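Putative alpha-L-fucosidase (Bacteroides thetaiotaomicron, PDB 3EYP) probably hydrolyses alpha-L-fucosides, as a putative lipoprotein of glycoside hydrolase family 29 that joins a TIM-barrel domain to an F5/8 type C domain. Local coordinates at residues 107-110 against 111-115; 234-237 against 238-242. All coordinates share one frame; numbering follows the deposited sequence.

Contact 1 of 2, residues 107-110 against 111-115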
ATOM      1  N   ARG A 107      -8.226  20.907  -6.600  1.00 39.07           N
ATOM      2  CA  ARG A 107      -7.279  22.031  -6.476  1.00 38.54           C
ATOM      3  C   ARG A 107      -6.758  22.160  -5.042  1.00 39.03           C
ATOM      4  O   ARG A 107      -5.581  22.123  -4.808  1.00 40.65           O
ATOM      5  CB  ARG A 107      -7.922  23.354  -6.880  1.00 39.99           C
ATOM      6  CG  ARG A 107      -6.965  24.557  -7.090  1.00 39.80           C
ATOM      7  CD  ARG A 107      -5.737  24.256  -7.962  1.00 42.84           C
ATOM      8  NE  ARG A 107      -6.136  24.128  -9.367  1.00 42.68           N
ATOM      9  CZ  ARG A 107      -5.427  23.530 -10.309  1.00 45.63           C
ATOM     10  NH1 ARG A 107      -4.245  23.023 -10.039  1.00 47.21           N
ATOM     11  NH2 ARG A 107      -5.889  23.453 -11.544  1.00 42.70           N
ATOM     12  N   GLU A 108      -7.654  22.375  -4.098  1.00 39.75           N
ATOM     13  CA  GLU A 108      -7.311  22.472  -2.661  1.00 38.79           C
ATOM     14  C   GLU A 108      -6.426  21.312  -2.181  1.00 39.68           C
ATOM     15  O   GLU A 108      -5.433  21.477  -1.463  1.00 38.87           O
ATOM     16  CB  GLU A 108      -8.593  22.578  -1.818  1.00 40.68           C
ATOM     17  CG  GLU A 108      -9.416  23.823  -2.250  1.00 42.74           C
ATOM     18  CD  GLU A 108     -10.359  24.402  -1.217  1.00 46.14           C
ATOM     19  OE1 GLU A 108     -10.191  24.170  -0.002  1.00 45.06           O
ATOM     20  OE2 GLU A 108     -11.244  25.183  -1.653  1.00 46.31           O
ATOM     21  N   PHE A 109      -6.861  20.125  -2.555  1.00 38.46           N
ATOM     22  CA  PHE A 109      -6.145  18.887  -2.272  1.00 38.92           C
ATOM     23  C   PHE A 109      -4.703  18.889  -2.762  1.00 39.79           C
ATOM     24  O   PHE A 109      -3.760  18.742  -1.966  1.00 39.14           O
ATOM     25  CB  PHE A 109      -6.934  17.665  -2.806  1.00 38.79           C
ATOM     26  CG  PHE A 109      -6.190  16.361  -2.683  1.00 41.12           C
ATOM     27  CD1 PHE A 109      -5.964  15.760  -1.434  1.00 42.53           C
ATOM     28  CD2 PHE A 109      -5.717  15.732  -3.804  1.00 41.89           C
ATOM     29  CE1 PHE A 109      -5.257  14.569  -1.345  1.00 40.67           C
ATOM     30  CE2 PHE A 109      -5.025  14.570  -3.710  1.00 40.46           C
ATOM     31  CZ  PHE A 109      -4.801  13.988  -2.464  1.00 39.67           C
ATOM     32  N   VAL A 110      -4.525  19.021  -4.074  1.00 39.11           N
ATOM     33  CA  VAL A 110      -3.173  19.028  -4.645  1.00 39.52           C
ATOM     34  C   VAL A 110      -2.353  20.222  -4.177  1.00 41.08           C
ATOM     35  O   VAL A 110      -1.131  20.115  -4.078  1.00 40.88           O
ATOM     36  CB  VAL A 110      -3.062  18.953  -6.213  1.00 39.13           C
ATOM     37  CG1 VAL A 110      -3.706  17.690  -6.765  1.00 41.52           C
ATOM     38  CG2 VAL A 110      -3.600  20.183  -6.868  1.00 36.37           C
ATOM     39  N   ASP A 111      -3.000  21.324  -3.834  1.00 41.57           N
ATOM     40  CA  ASP A 111      -2.236  22.486  -3.328  1.00 42.91           C
ATOM     41  C   ASP A 111      -1.688  22.147  -1.938  1.00 41.95           C
ATOM     42  O   ASP A 111      -0.511  22.356  -1.647  1.00 43.20           O
ATOM     43  CB  ASP A 111      -3.054  23.789  -3.308  1.00 42.95           C
ATOM     44  CG  ASP A 111      -3.200  24.409  -4.695  1.00 45.63           C
ATOM     45  OD1 ASP A 111      -2.470  24.042  -5.636  1.00 44.74           O
ATOM     46  OD2 ASP A 111      -4.101  25.254  -4.842  1.00 46.29           O
ATOM     47  N   ALA A 112      -2.541  21.584  -1.088  1.00 41.07           N
ATOM     48  CA  ALA A 112      -2.148  21.151   0.251  1.00 40.07           C
ATOM     49  C   ALA A 112      -1.043  20.065   0.166  1.00 41.35           C
ATOM     50  O   ALA A 112      -0.092  20.054   0.950  1.00 41.69           O
ATOM     51  CB  ALA A 112      -3.390  20.635   1.114  1.00 40.83           C
ATOM     52  N   CYS A 113      -1.172  19.135  -0.760  1.00 40.57           N
ATOM     53  CA  CYS A 113      -0.121  18.094  -0.874  1.00 40.88           C
ATOM     54  C   CYS A 113       1.211  18.749  -1.153  1.00 41.51           C
ATOM     55  O   CYS A 113       2.240  18.401  -0.553  1.00 43.67           O
ATOM     56  CB  CYS A 113      -0.406  17.103  -1.984  1.00 39.50           C
ATOM     57  SG  CYS A 113      -1.736  15.884  -1.594  1.00 41.02           S
ATOM     58  N   GLU A 114       1.193  19.645  -2.124  1.00 42.78           N
ATOM     59  CA  GLU A 114       2.431  20.365  -2.535  1.00 43.23           C
ATOM     60  C   GLU A 114       3.017  21.130  -1.376  1.00 43.20           C
ATOM     61  O   GLU A 114       4.199  21.032  -1.105  1.00 43.41           O
ATOM     62  CB  GLU A 114       2.224  21.284  -3.711  1.00 44.50           C
ATOM     63  CG  GLU A 114       3.534  21.873  -4.164  1.00 47.47           C
ATOM     64  CD  GLU A 114       3.445  22.495  -5.535  1.00 55.01           C
ATOM     65  OE1 GLU A 114       4.540  22.864  -6.057  1.00 61.36           O
ATOM     66  OE2 GLU A 114       2.295  22.596  -6.070  1.00 57.29           O
ATOM     67  N   GLU A 115       2.162  21.841  -0.654  1.00 43.13           N
ATOM     68  CA  GLU A 115       2.586  22.623   0.476  1.00 43.80           C
ATOM     69  C   GLU A 115       3.255  21.736   1.492  1.00 43.51           C
ATOM     70  O   GLU A 115       4.231  22.110   2.134  1.00 43.89           O
ATOM     71  CB  GLU A 115       1.431  23.411   1.114  1.00 44.37           C
ATOM     72  CG  GLU A 115       1.848  24.160   2.340  1.00 47.46           C
ATOM     73  CD  GLU A 115       0.705  24.803   3.077  1.00 50.34           C
ATOM     74  OE1 GLU A 115      -0.446  24.740   2.615  1.00 50.21           O
ATOM     75  OE2 GLU A 115       0.951  25.331   4.173  1.00 55.17           O
TER
HETATM   76  O   HOH W   1      -2.434  23.696  -8.161  1.00 45.68           O

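Contact 2 of 2, residues 234-237 against 238-242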
ATOM      1  N   GLN A 234     -12.544 -14.877  -9.348  1.00 51.64           N
ATOM      2  CA  GLN A 234     -12.328 -16.307  -9.424  1.00 51.15           C
ATOM      3  C   GLN A 234     -10.882 -16.704  -9.081  1.00 49.65           C
ATOM      4  O   GLN A 234     -10.503 -17.878  -9.120  1.00 48.42           O
ATOM      5  CB  GLN A 234     -12.807 -16.802 -10.797  1.00 52.85           C
ATOM      6  CG  GLN A 234     -14.403 -16.600 -10.973  1.00 56.25           C
ATOM      7  CD  GLN A 234     -15.240 -17.403  -9.914  1.00 58.78           C
ATOM      8  OE1 GLN A 234     -14.917 -18.545  -9.630  1.00 62.39           O
ATOM      9  NE2 GLN A 234     -16.284 -16.795  -9.339  1.00 61.69           N
ATOM     10  N   TYR A 235     -10.093 -15.710  -8.673  1.00 46.67           N
ATOM     11  CA  TYR A 235      -8.656 -15.942  -8.292  1.00 45.69           C
ATOM     12  C   TYR A 235      -8.254 -15.213  -7.020  1.00 44.61           C
ATOM     13  O   TYR A 235      -7.320 -14.412  -6.995  1.00 44.19           O
ATOM     14  CB  TYR A 235      -7.703 -15.435  -9.387  1.00 45.35           C
ATOM     15  CG  TYR A 235      -7.685 -16.241 -10.662  1.00 46.47           C
ATOM     16  CD1 TYR A 235      -6.669 -17.159 -10.901  1.00 48.78           C
ATOM     17  CD2 TYR A 235      -8.666 -16.091 -11.629  1.00 45.92           C
ATOM     18  CE1 TYR A 235      -6.630 -17.909 -12.062  1.00 48.57           C
ATOM     19  CE2 TYR A 235      -8.623 -16.829 -12.811  1.00 44.74           C
ATOM     20  CZ  TYR A 235      -7.576 -17.730 -13.006  1.00 46.86           C
ATOM     21  OH  TYR A 235      -7.493 -18.473 -14.154  1.00 47.10           O
ATOM     22  N   TYR A 236      -8.976 -15.473  -5.971  1.00 43.89           N
ATOM     23  CA  TYR A 236      -8.665 -14.884  -4.650  1.00 44.02           C
ATOM     24  C   TYR A 236      -7.225 -15.154  -4.302  1.00 43.59           C
ATOM     25  O   TYR A 236      -6.480 -14.260  -3.935  1.00 41.42           O
ATOM     26  CB  TYR A 236      -9.561 -15.443  -3.515  1.00 44.53           C
ATOM     27  CG  TYR A 236      -9.245 -14.838  -2.161  1.00 42.86           C
ATOM     28  CD1 TYR A 236      -9.626 -13.533  -1.851  1.00 43.43           C
ATOM     29  CD2 TYR A 236      -8.557 -15.532  -1.209  1.00 43.92           C
ATOM     30  CE1 TYR A 236      -9.319 -12.960  -0.634  1.00 41.32           C
ATOM     31  CE2 TYR A 236      -8.260 -14.957   0.024  1.00 40.31           C
ATOM     32  CZ  TYR A 236      -8.653 -13.675   0.298  1.00 43.90           C
ATOM     33  OH  TYR A 236      -8.380 -13.095   1.507  1.00 42.48           O
ATOM     34  N   LYS A 237      -6.829 -16.416  -4.415  1.00 43.89           N
ATOM     35  CA  LYS A 237      -5.493 -16.787  -3.964  1.00 44.18           C
ATOM     36  C   LYS A 237      -4.435 -16.131  -4.821  1.00 42.12           C
ATOM     37  O   LYS A 237      -3.470 -15.580  -4.340  1.00 42.08           O
ATOM     38  CB  LYS A 237      -5.305 -18.285  -3.968  1.00 46.45           C
ATOM     39  CG  LYS A 237      -3.934 -18.690  -3.536  1.00 50.02           C
ATOM     40  CD  LYS A 237      -3.701 -20.168  -3.865  1.00 54.71           C
ATOM     41  CE  LYS A 237      -3.866 -21.051  -2.683  1.00 58.51           C
ATOM     42  NZ  LYS A 237      -3.269 -22.424  -3.043  1.00 60.97           N
ATOM     43  N   GLY A 238      -4.669 -16.160  -6.111  1.00 41.83           N
ATOM     44  CA  GLY A 238      -3.785 -15.528  -7.085  1.00 41.83           C
ATOM     45  C   GLY A 238      -3.560 -14.050  -6.817  1.00 41.82           C
ATOM     46  O   GLY A 238      -2.506 -13.487  -7.122  1.00 41.64           O
ATOM     47  N   LEU A 239      -4.579 -13.411  -6.251  1.00 41.52           N
ATOM     48  CA  LEU A 239      -4.468 -11.998  -5.943  1.00 40.74           C
ATOM     49  C   LEU A 239      -3.884 -11.804  -4.575  1.00 40.37           C
ATOM     50  O   LEU A 239      -3.048 -10.950  -4.361  1.00 41.09           O
ATOM     51  CB  LEU A 239      -5.826 -11.293  -6.067  1.00 41.35           C
ATOM     52  CG  LEU A 239      -6.456 -11.107  -7.460  1.00 41.42           C
ATOM     53  CD1 LEU A 239      -7.788 -10.380  -7.362  1.00 44.72           C
ATOM     54  CD2 LEU A 239      -5.519 -10.328  -8.354  1.00 42.59           C
ATOM     55  N   ASN A 240      -4.385 -12.562  -3.624  1.00 40.11           N
ATOM     56  CA  ASN A 240      -4.051 -12.360  -2.215  1.00 41.49           C
ATOM     57  C   ASN A 240      -2.602 -12.854  -1.888  1.00 41.44           C
ATOM     58  O   ASN A 240      -1.893 -12.252  -1.116  1.00 41.73           O
ATOM     59  CB  ASN A 240      -5.085 -13.063  -1.317  1.00 41.50           C
ATOM     60  CG  ASN A 240      -4.917 -12.775   0.138  1.00 42.59           C
ATOM     61  OD1 ASN A 240      -4.534 -13.682   0.905  1.00 39.86           O
ATOM     62  ND2 ASN A 240      -5.256 -11.509   0.580  1.00 40.09           N
ATOM     63  N   GLU A 241      -2.239 -13.988  -2.467  1.00 43.05           N
ATOM     64  CA  GLU A 241      -0.904 -14.624  -2.271  1.00 42.77           C
ATOM     65  C   GLU A 241       0.063 -14.389  -3.395  1.00 41.69           C
ATOM     66  O   GLU A 241       1.279 -14.462  -3.235  1.00 41.27           O
ATOM     67  CB  GLU A 241      -1.052 -16.123  -2.010  1.00 43.87           C
ATOM     68  CG  GLU A 241      -1.760 -16.348  -0.657  1.00 46.37           C
ATOM     69  CD  GLU A 241      -1.922 -17.792  -0.199  1.00 48.77           C
ATOM     70  OE1 GLU A 241      -1.256 -18.674  -0.776  1.00 48.55           O
ATOM     71  OE2 GLU A 241      -2.733 -18.016   0.744  1.00 49.02           O
ATOM     72  N   GLY A 242      -0.499 -14.217  -4.570  1.00 40.42           N
ATOM     73  CA  GLY A 242       0.256 -14.084  -5.751  1.00 40.49           C
ATOM     74  C   GLY A 242       0.783 -15.480  -6.074  1.00 40.08           C
ATOM     75  O   GLY A 242       0.307 -16.458  -5.534  1.00 38.30           O
TER

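Contact 1 of 2, residues 107-110 against 111-115
The thiol of Cys113 sits over one face of the Phe109 ring, its SG 4.0 Å from the ring centroid and displaced toward the rim, where CZ and CE1 are its nearest carbons. This is a sulfur-aromatic contact between residues one turn apart. A chi1 of 174° swings the Phe109 ring away from its own backbone N and toward Cys113, one face to the sulfur. The guanidinium of Arg107 and the carboxylate of Asp111 lie near each other without touching, their planes 31° apart; the contact is Arg107 CD with Asp111 OD2, 3.7 Å. NH1 of Arg107 and OD1 of Asp111 are 4.9 Å apart, too far for a direct salt bridge; a water accepts from NH1 at 2.7 Å and donates to OD1. Arg107 NH2 is held instead by the carbonyl of Asp156, and Glu108 turns its carboxylate to Lys99 in a salt bridge. Both segments belong to helix 105-116, which precedes strand 119-124 of the parallel barrel sheet; Phe109, Val110 and Cys113 all pack on Ala120 of that strand, while Ala112 and Cys113 also touch Met60 of helix 56-65. The backbone carries regular i to i+4 bonds, Cys113 N reaching Phe109 O at 2.9 Å.

Contact 2 of 2, residues 234-237 against 238-242
Lys237 O is gripped twice, by Glu241 N at 2.7 Å and by Gly242 N at 3.3 Å, where the short helix 236-240 runs out in the TIM-barrel domain. Gly242 leaves helical geometry there with a positive phi. One residue earlier in the chain, Asn240 N reaches Tyr236 O, also at 2.7 Å and nearly in line with the carbonyl. At the other end Tyr235 holds the N-cap position, and its carbonyl takes the N-H of Leu239 at 3.0 Å. Outside this backbone frame, Asn240 lies alongside Tyr236 with amide and ring planes only 14° apart. Its CB stands over one face of the ring, 4.1 Å from the centroid, in a CH-pi contact. Matching first torsions, -180° for Tyr236 and -173° for Asn240, lay the two side chains alongside each other. Their polar ends stay close, Tyr236 OH 3.6 Å from Asn240 ND2, but bond to different partners: Tyr236 OH to Asn211, Asn240 ND2 to the carbonyls of Met209 and Glu215. With an alanine here in place of Asn240, those carbonyls would probably lose their shared donor and the outer part of the Tyr236 ring the amide that lies along it. Leu239 meanwhile packs on Ala228 and Ile229 of helix 226-230. Glu241 lays its carboxylate oxygen OE1 against the Lys237 chain, 3.8 Å from CG, while the ammonium NZ stays 4.8 Å from OE1, short of a salt bridge.

Read from the N terminus, the chain meets contact 1 first and finishes it well before contact 2 begins, so the two stand in series and neither nest nor cross. Each is local and closes no more than a turn or so of helix. Contact 1 lies within helix 105-116, linking strands 70-76 and 119-124 of the parallel sheet and resting beside helix 56-65. Contact 2 belongs to the region between strands 193-195 and 253-257, where helix 236-240 is set against helix 226-230 and nearby loops. Their centres are about 36 Å apart, on opposite sides of the chain's centre, yet both belong to the alpha-L-fucosidase part of the chain.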